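PDB 3CW3: Beta/gamma crystallin domain-containing protein 1 from Homo sapiens, which may act as a suppressor of malignant melanoma, possibly through the cytoskeleton, and is represented here by one of its beta/gamma-crystallin domains. Local coordinates for residues D21-P32 / S83-H94. Residues are numbered along the deposited sequence; the frame is centred on the assembly and turned at random.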
ATOM      1  N   ASP A  21       3.105   3.137 -13.231  1.00 14.81           N
ATOM      2  CA  ASP A  21       2.978   1.725 -12.888  1.00 14.78           C
ATOM      3  C   ASP A  21       4.314   1.175 -12.404  1.00 14.81           C
ATOM      4  O   ASP A  21       5.363   1.486 -12.971  1.00 14.30           O
ATOM      5  CB  ASP A  21       2.574   0.899 -14.112  1.00 13.84           C
ATOM      6  CG  ASP A  21       1.179   1.205 -14.595  1.00 15.53           C
ATOM      7  OD1 ASP A  21       0.228   1.031 -13.809  1.00 16.12           O
ATOM      8  OD2 ASP A  21       1.035   1.611 -15.767  1.00 17.08           O
ATOM      9  N   ILE A  22       4.268   0.356 -11.361  1.00 13.29           N
ATOM     10  CA  ILE A  22       5.463  -0.303 -10.858  1.00 13.39           C
ATOM     11  C   ILE A  22       5.047  -1.775 -10.767  1.00 14.49           C
ATOM     12  O   ILE A  22       4.270  -2.153  -9.885  1.00 13.28           O
ATOM     13  CB  ILE A  22       5.880   0.217  -9.462  1.00 12.98           C
ATOM     14  CG1 ILE A  22       6.196   1.718  -9.526  1.00 12.09           C
ATOM     15  CG2 ILE A  22       7.109  -0.550  -8.980  1.00 12.91           C
ATOM     16  CD1 ILE A  22       7.450   2.061 -10.335  1.00 13.03           C
ATOM     17  N   GLN A  23       5.549  -2.593 -11.689  1.00 14.08           N
ATOM     18  CA  GLN A  23       5.206  -4.016 -11.732  1.00 17.40           C
ATOM     19  C   GLN A  23       5.772  -4.843 -10.591  1.00 15.81           C
ATOM     20  O   GLN A  23       5.331  -5.962 -10.359  1.00 15.25           O
ATOM     21  CB  GLN A  23       5.664  -4.646 -13.048  1.00 20.37           C
ATOM     22  CG  GLN A  23       5.014  -4.066 -14.280  1.00 26.47           C
ATOM     23  CD  GLN A  23       5.377  -4.840 -15.530  1.00 29.85           C
ATOM     24  OE1 GLN A  23       6.509  -5.312 -15.673  1.00 29.54           O
ATOM     25  NE2 GLN A  23       4.420  -4.966 -16.450  1.00 28.38           N
ATOM     26  N   ASP A  24       6.765  -4.310  -9.893  1.00 15.73           N
ATOM     27  CA  ASP A  24       7.345  -5.042  -8.776  1.00 16.72           C
ATOM     28  C   ASP A  24       7.907  -4.093  -7.725  1.00 17.09           C
ATOM     29  O   ASP A  24       8.961  -3.481  -7.928  1.00 15.98           O
ATOM     30  CB  ASP A  24       8.447  -5.985  -9.268  1.00 17.34           C
ATOM     31  CG  ASP A  24       8.928  -6.933  -8.182  1.00 20.89           C
ATOM     32  OD1 ASP A  24       8.645  -6.668  -6.994  1.00 19.30           O
ATOM     33  OD2 ASP A  24       9.596  -7.939  -8.513  1.00 21.90           O
ATOM     34  N   CYS A  25       7.189  -3.977  -6.609  1.00 16.35           N
ATOM     35  CA  CYS A  25       7.583  -3.126  -5.483  1.00 17.99           C
ATOM     36  C   CYS A  25       8.011  -4.014  -4.316  1.00 16.32           C
ATOM     37  O   CYS A  25       8.241  -3.516  -3.213  1.00 15.79           O
ATOM     38  CB  CYS A  25       6.400  -2.287  -4.977  1.00 19.28           C
ATOM     39  SG  CYS A  25       5.466  -1.362  -6.183  1.00 26.32           S
ATOM     40  N   SER A  26       8.106  -5.319  -4.551  1.00 15.94           N
ATOM     41  CA  SER A  26       8.439  -6.250  -3.474  1.00 17.20           C
ATOM     42  C   SER A  26       9.792  -6.060  -2.791  1.00 17.77           C
ATOM     43  O   SER A  26       9.978  -6.511  -1.662  1.00 18.48           O
ATOM     44  CB  SER A  26       8.309  -7.700  -3.962  1.00 17.70           C
ATOM     45  OG  SER A  26       9.320  -8.034  -4.893  1.00 19.48           O
ATOM     46  N   SER A  27      10.732  -5.395  -3.457  1.00 15.73           N
ATOM     47  CA  SER A  27      12.041  -5.176  -2.858  1.00 16.24           C
ATOM     48  C   SER A  27      12.017  -3.963  -1.930  1.00 15.52           C
ATOM     49  O   SER A  27      12.971  -3.722  -1.194  1.00 15.87           O
ATOM     50  CB  SER A  27      13.098  -4.962  -3.942  1.00 16.06           C
ATOM     51  OG  SER A  27      12.966  -3.679  -4.526  1.00 21.50           O
ATOM     52  N   TRP A  28      10.928  -3.199  -1.975  1.00 15.64           N
ATOM     53  CA  TRP A  28      10.791  -2.006  -1.141  1.00 13.91           C
ATOM     54  C   TRP A  28      10.641  -2.366   0.338  1.00 14.46           C
ATOM     55  O   TRP A  28       9.709  -3.078   0.716  1.00 14.20           O
ATOM     56  CB  TRP A  28       9.561  -1.195  -1.556  1.00 16.08           C
ATOM     57  CG  TRP A  28       9.570  -0.652  -2.960  1.00 17.23           C
ATOM     58  CD1 TRP A  28      10.434  -0.971  -3.972  1.00 17.03           C
ATOM     59  CD2 TRP A  28       8.631   0.282  -3.513  1.00 16.74           C
ATOM     60  NE1 TRP A  28      10.087  -0.293  -5.120  1.00 18.49           N
ATOM     61  CE2 TRP A  28       8.985   0.481  -4.866  1.00 16.92           C
ATOM     62  CE3 TRP A  28       7.522   0.965  -2.995  1.00 14.45           C
ATOM     63  CZ2 TRP A  28       8.270   1.339  -5.710  1.00 17.97           C
ATOM     64  CZ3 TRP A  28       6.809   1.816  -3.834  1.00 15.99           C
ATOM     65  CH2 TRP A  28       7.188   1.996  -5.180  1.00 16.12           C
ATOM     66  N   SER A  29      11.549  -1.860   1.167  1.00 13.14           N
ATOM     67  CA  SER A  29      11.504  -2.100   2.607  1.00 16.04           C
ATOM     68  C   SER A  29      10.821  -0.884   3.230  1.00 16.80           C
ATOM     69  O   SER A  29      11.394   0.206   3.271  1.00 17.32           O
ATOM     70  CB  SER A  29      12.922  -2.249   3.163  1.00 16.64           C
ATOM     71  OG  SER A  29      12.904  -2.515   4.553  1.00 15.70           O
ATOM     72  N   LEU A  30       9.596  -1.068   3.706  1.00 17.09           N
ATOM     73  CA  LEU A  30       8.832   0.030   4.287  1.00 18.79           C
ATOM     74  C   LEU A  30       8.802  -0.006   5.820  1.00 19.16           C
ATOM     75  O   LEU A  30       9.848  -0.084   6.461  1.00 20.19           O
ATOM     76  CB  LEU A  30       7.412   0.005   3.709  1.00 17.87           C
ATOM     77  CG  LEU A  30       7.370   0.015   2.171  1.00 19.12           C
ATOM     78  CD1 LEU A  30       5.941  -0.182   1.683  1.00 19.77           C
ATOM     79  CD2 LEU A  30       7.950   1.328   1.643  1.00 18.84           C
ATOM     80  N   SER A  31       7.606   0.067   6.401  1.00 19.56           N
ATOM     81  CA  SER A  31       7.442   0.031   7.856  1.00 20.10           C
ATOM     82  C   SER A  31       6.115  -0.643   8.193  1.00 20.03           C
ATOM     83  O   SER A  31       5.283  -0.851   7.312  1.00 20.64           O
ATOM     84  CB  SER A  31       7.445   1.453   8.434  1.00 21.25           C
ATOM     85  OG  SER A  31       8.676   2.115   8.181  1.00 27.44           O
ATOM     86  N   PRO A  32       5.900  -0.993   9.475  1.00 19.82           N
ATOM     87  CA  PRO A  32       4.649  -1.645   9.892  1.00 18.51           C
ATOM     88  C   PRO A  32       3.437  -0.749   9.659  1.00 18.98           C
ATOM     89  O   PRO A  32       2.319  -1.227   9.445  1.00 19.09           O
ATOM     90  CB  PRO A  32       4.883  -1.921  11.373  1.00 19.69           C
ATOM     91  CG  PRO A  32       6.375  -2.133  11.443  1.00 19.55           C
ATOM     92  CD  PRO A  32       6.888  -1.010  10.570  1.00 19.02           C
ATOM     93  N   SER A  83       1.294  -5.441  12.610  1.00 18.35           N
ATOM     94  CA  SER A  83       2.277  -6.510  12.672  1.00 19.93           C
ATOM     95  C   SER A  83       3.666  -5.894  12.781  1.00 19.20           C
ATOM     96  O   SER A  83       3.860  -4.735  12.426  1.00 19.18           O
ATOM     97  CB  SER A  83       2.196  -7.359  11.404  1.00 20.61           C
ATOM     98  OG  SER A  83       3.333  -8.189  11.272  1.00 24.19           O
ATOM     99  N   ASP A  84       4.628  -6.672  13.268  1.00 17.86           N
ATOM    100  CA  ASP A  84       5.998  -6.191  13.395  1.00 18.68           C
ATOM    101  C   ASP A  84       6.685  -6.186  12.034  1.00 19.42           C
ATOM    102  O   ASP A  84       7.675  -5.488  11.829  1.00 18.71           O
ATOM    103  CB  ASP A  84       6.781  -7.081  14.360  1.00 18.82           C
ATOM    104  CG  ASP A  84       6.273  -6.975  15.778  1.00 19.28           C
ATOM    105  OD1 ASP A  84       6.379  -5.875  16.359  1.00 21.00           O
ATOM    106  OD2 ASP A  84       5.759  -7.981  16.308  1.00 19.81           O
ATOM    107  N   LYS A  85       6.156  -6.963  11.096  1.00 19.61           N
ATOM    108  CA  LYS A  85       6.759  -7.020   9.770  1.00 21.51           C
ATOM    109  C   LYS A  85       6.344  -5.827   8.914  1.00 20.85           C
ATOM    110  O   LYS A  85       5.166  -5.477   8.846  1.00 20.16           O
ATOM    111  CB  LYS A  85       6.407  -8.351   9.091  1.00 25.53           C
ATOM    112  CG  LYS A  85       7.585  -9.337   9.104  1.00 29.62           C
ATOM    113  CD  LYS A  85       7.182 -10.799   8.941  1.00 32.55           C
ATOM    114  CE  LYS A  85       6.617 -11.374  10.235  1.00 34.28           C
ATOM    115  NZ  LYS A  85       5.237 -10.870  10.533  1.00 37.95           N
ATOM    116  N   PRO A  86       7.318  -5.165   8.269  1.00 18.83           N
ATOM    117  CA  PRO A  86       7.017  -4.007   7.423  1.00 19.43           C
ATOM    118  C   PRO A  86       5.948  -4.339   6.390  1.00 17.76           C
ATOM    119  O   PRO A  86       5.871  -5.468   5.908  1.00 16.87           O
ATOM    120  CB  PRO A  86       8.360  -3.699   6.763  1.00 18.65           C
ATOM    121  CG  PRO A  86       9.348  -4.126   7.807  1.00 21.79           C
ATOM    122  CD  PRO A  86       8.766  -5.442   8.277  1.00 21.00           C
ATOM    123  N   VAL A  87       5.116  -3.358   6.065  1.00 18.04           N
ATOM    124  CA  VAL A  87       4.083  -3.566   5.063  1.00 16.58           C
ATOM    125  C   VAL A  87       4.794  -3.875   3.752  1.00 17.05           C
ATOM    126  O   VAL A  87       5.746  -3.187   3.381  1.00 15.60           O
ATOM    127  CB  VAL A  87       3.215  -2.297   4.878  1.00 17.87           C
ATOM    128  CG1 VAL A  87       2.352  -2.426   3.626  1.00 17.70           C
ATOM    129  CG2 VAL A  87       2.336  -2.090   6.102  1.00 17.85           C
ATOM    130  N   VAL A  88       4.352  -4.918   3.062  1.00 16.29           N
ATOM    131  CA  VAL A  88       4.956  -5.272   1.788  1.00 17.13           C
ATOM    132  C   VAL A  88       3.954  -5.091   0.651  1.00 16.91           C
ATOM    133  O   VAL A  88       2.834  -5.606   0.704  1.00 16.41           O
ATOM    134  CB  VAL A  88       5.458  -6.735   1.780  1.00 17.49           C
ATOM    135  CG1 VAL A  88       5.973  -7.100   0.392  1.00 17.17           C
ATOM    136  CG2 VAL A  88       6.565  -6.912   2.816  1.00 16.20           C
ATOM    137  N   ILE A  89       4.362  -4.345  -0.370  1.00 15.40           N
ATOM    138  CA  ILE A  89       3.521  -4.105  -1.536  1.00 15.46           C
ATOM    139  C   ILE A  89       4.161  -4.823  -2.722  1.00 15.09           C
ATOM    140  O   ILE A  89       5.355  -4.651  -2.991  1.00 14.78           O
ATOM    141  CB  ILE A  89       3.405  -2.589  -1.845  1.00 14.66           C
ATOM    142  CG1 ILE A  89       2.767  -1.863  -0.659  1.00 16.81           C
ATOM    143  CG2 ILE A  89       2.564  -2.372  -3.095  1.00 15.55           C
ATOM    144  CD1 ILE A  89       2.689  -0.354  -0.833  1.00 18.50           C
ATOM    145  N   GLY A  90       3.371  -5.635  -3.422  1.00 15.55           N
ATOM    146  CA  GLY A  90       3.884  -6.384  -4.560  1.00 14.30           C
ATOM    147  C   GLY A  90       4.023  -5.569  -5.833  1.00 14.43           C
ATOM    148  O   GLY A  90       5.006  -5.690  -6.560  1.00 15.27           O
ATOM    149  N   SER A  91       3.025  -4.745  -6.112  1.00 13.80           N
ATOM    150  CA  SER A  91       3.039  -3.910  -7.303  1.00 14.02           C
ATOM    151  C   SER A  91       1.999  -2.816  -7.159  1.00 13.35           C
ATOM    152  O   SER A  91       1.054  -2.944  -6.378  1.00 14.04           O
ATOM    153  CB  SER A  91       2.768  -4.756  -8.559  1.00 13.90           C
ATOM    154  OG  SER A  91       1.637  -5.597  -8.393  1.00 14.60           O
ATOM    155  N   ILE A  92       2.191  -1.733  -7.901  1.00 12.93           N
ATOM    156  CA  ILE A  92       1.286  -0.595  -7.855  1.00 12.14           C
ATOM    157  C   ILE A  92       0.843  -0.268  -9.274  1.00 13.60           C
ATOM    158  O   ILE A  92       1.671  -0.027 -10.159  1.00 13.60           O
ATOM    159  CB  ILE A  92       1.991   0.633  -7.215  1.00 12.68           C
ATOM    160  CG1 ILE A  92       2.282   0.337  -5.739  1.00 13.78           C
ATOM    161  CG2 ILE A  92       1.140   1.878  -7.379  1.00 10.94           C
ATOM    162  CD1 ILE A  92       3.020   1.453  -4.999  1.00 14.42           C
ATOM    163  N   ARG A  93      -0.470  -0.277  -9.485  1.00 12.81           N
ATOM    164  CA  ARG A  93      -1.034   0.007 -10.793  1.00 12.75           C
ATOM    165  C   ARG A  93      -1.571   1.430 -10.872  1.00 13.83           C
ATOM    166  O   ARG A  93      -2.341   1.874 -10.018  1.00 13.20           O
ATOM    167  CB  ARG A  93      -2.159  -0.985 -11.103  1.00 14.31           C
ATOM    168  CG  ARG A  93      -2.679  -0.924 -12.536  1.00 14.33           C
ATOM    169  CD  ARG A  93      -1.792  -1.724 -13.492  1.00 15.53           C
ATOM    170  NE  ARG A  93      -2.435  -1.896 -14.795  1.00 16.54           N
ATOM    171  CZ  ARG A  93      -2.491  -0.962 -15.742  1.00 15.67           C
ATOM    172  NH1 ARG A  93      -1.932   0.229 -15.547  1.00 13.01           N
ATOM    173  NH2 ARG A  93      -3.125  -1.214 -16.881  1.00 15.79           N
ATOM    174  N   HIS A  94      -1.153   2.135 -11.915  1.00 15.93           N
ATOM    175  CA  HIS A  94      -1.564   3.509 -12.165  1.00 18.38           C
ATOM    176  C   HIS A  94      -2.799   3.444 -13.061  1.00 20.68           C
ATOM    177  O   HIS A  94      -2.698   3.159 -14.255  1.00 20.56           O
ATOM    178  CB  HIS A  94      -0.411   4.254 -12.852  1.00 20.17           C
ATOM    179  CG  HIS A  94      -0.712   5.681 -13.187  1.00 22.92           C
ATOM    180  ND1 HIS A  94      -1.610   6.444 -12.473  1.00 25.54           N
ATOM    181  CD2 HIS A  94      -0.194   6.498 -14.136  1.00 23.05           C
ATOM    182  CE1 HIS A  94      -1.632   7.669 -12.966  1.00 24.00           C
ATOM    183  NE2 HIS A  94      -0.782   7.728 -13.974  1.00 23.61           N
TER
HETATM  184  O   HOH W   1      -0.876   3.353 -16.214  1.00 19.94           O
HETATM  185  O   HOH W   2       7.116  -3.516  -0.634  1.00 15.01           O
HETATM  186  O   HOH W   3       8.373  -3.558   3.104  1.00 16.92           O
HETATM  187  O   HOH W   4       1.364  -3.622  10.159  1.00 19.95           O
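The W28 indole meets I92 through CZ3, 4.0 Å from I92 CD1, the two side chains crossing at about a right angle. One indole face carries CB of C25, centred over the ring; W28 closes the type I turn C25-W28. C25 also reaches the partner strand: with SG beside its own backbone N (chi1 -50°), the sulfur packs 3.6 Å from I92 CG1.

The other flat groups are the D21 carboxylate and R93 guanidinium, whose planes stand 68° apart. D21 OD1 accepts from H94 N (2.6 Å) and from R93 NH1 (2.9 Å, a salt bridge), which arrive from opposite faces of the carboxylate. This double grip should limit its rotation, and the arginine probably stabilises its negative charge. D21 OD2 takes a water that also donates to H94 O and lies at the guanidinium edge.

Between D21 and W28, I22 and I92 form an antiparallel hydrogen-bonded pair, nearly straight from I22 N to I92 O (175°), and C25 N binds G90 O; beyond W28, V87 N binds S31 O. L30 CD1 lies 3.5 Å from V87 O and 4.1 Å from I89 CD1, the L30 and I89 side chains crossing at about a right angle. One water joins W28 O, L30 N and V87 O where the backbones separate.

The segment 21-32 links strands 16-18 and 33-40 of one sheet, yet pairs with the edge strand 91-95 of the other, thus tying the two Greek keys together. W28 packs on I5, I16 and V18, I92 on I5, W43 and L45, while G90 and S91 form a classic bulge opposite Y46 of strand 42-46.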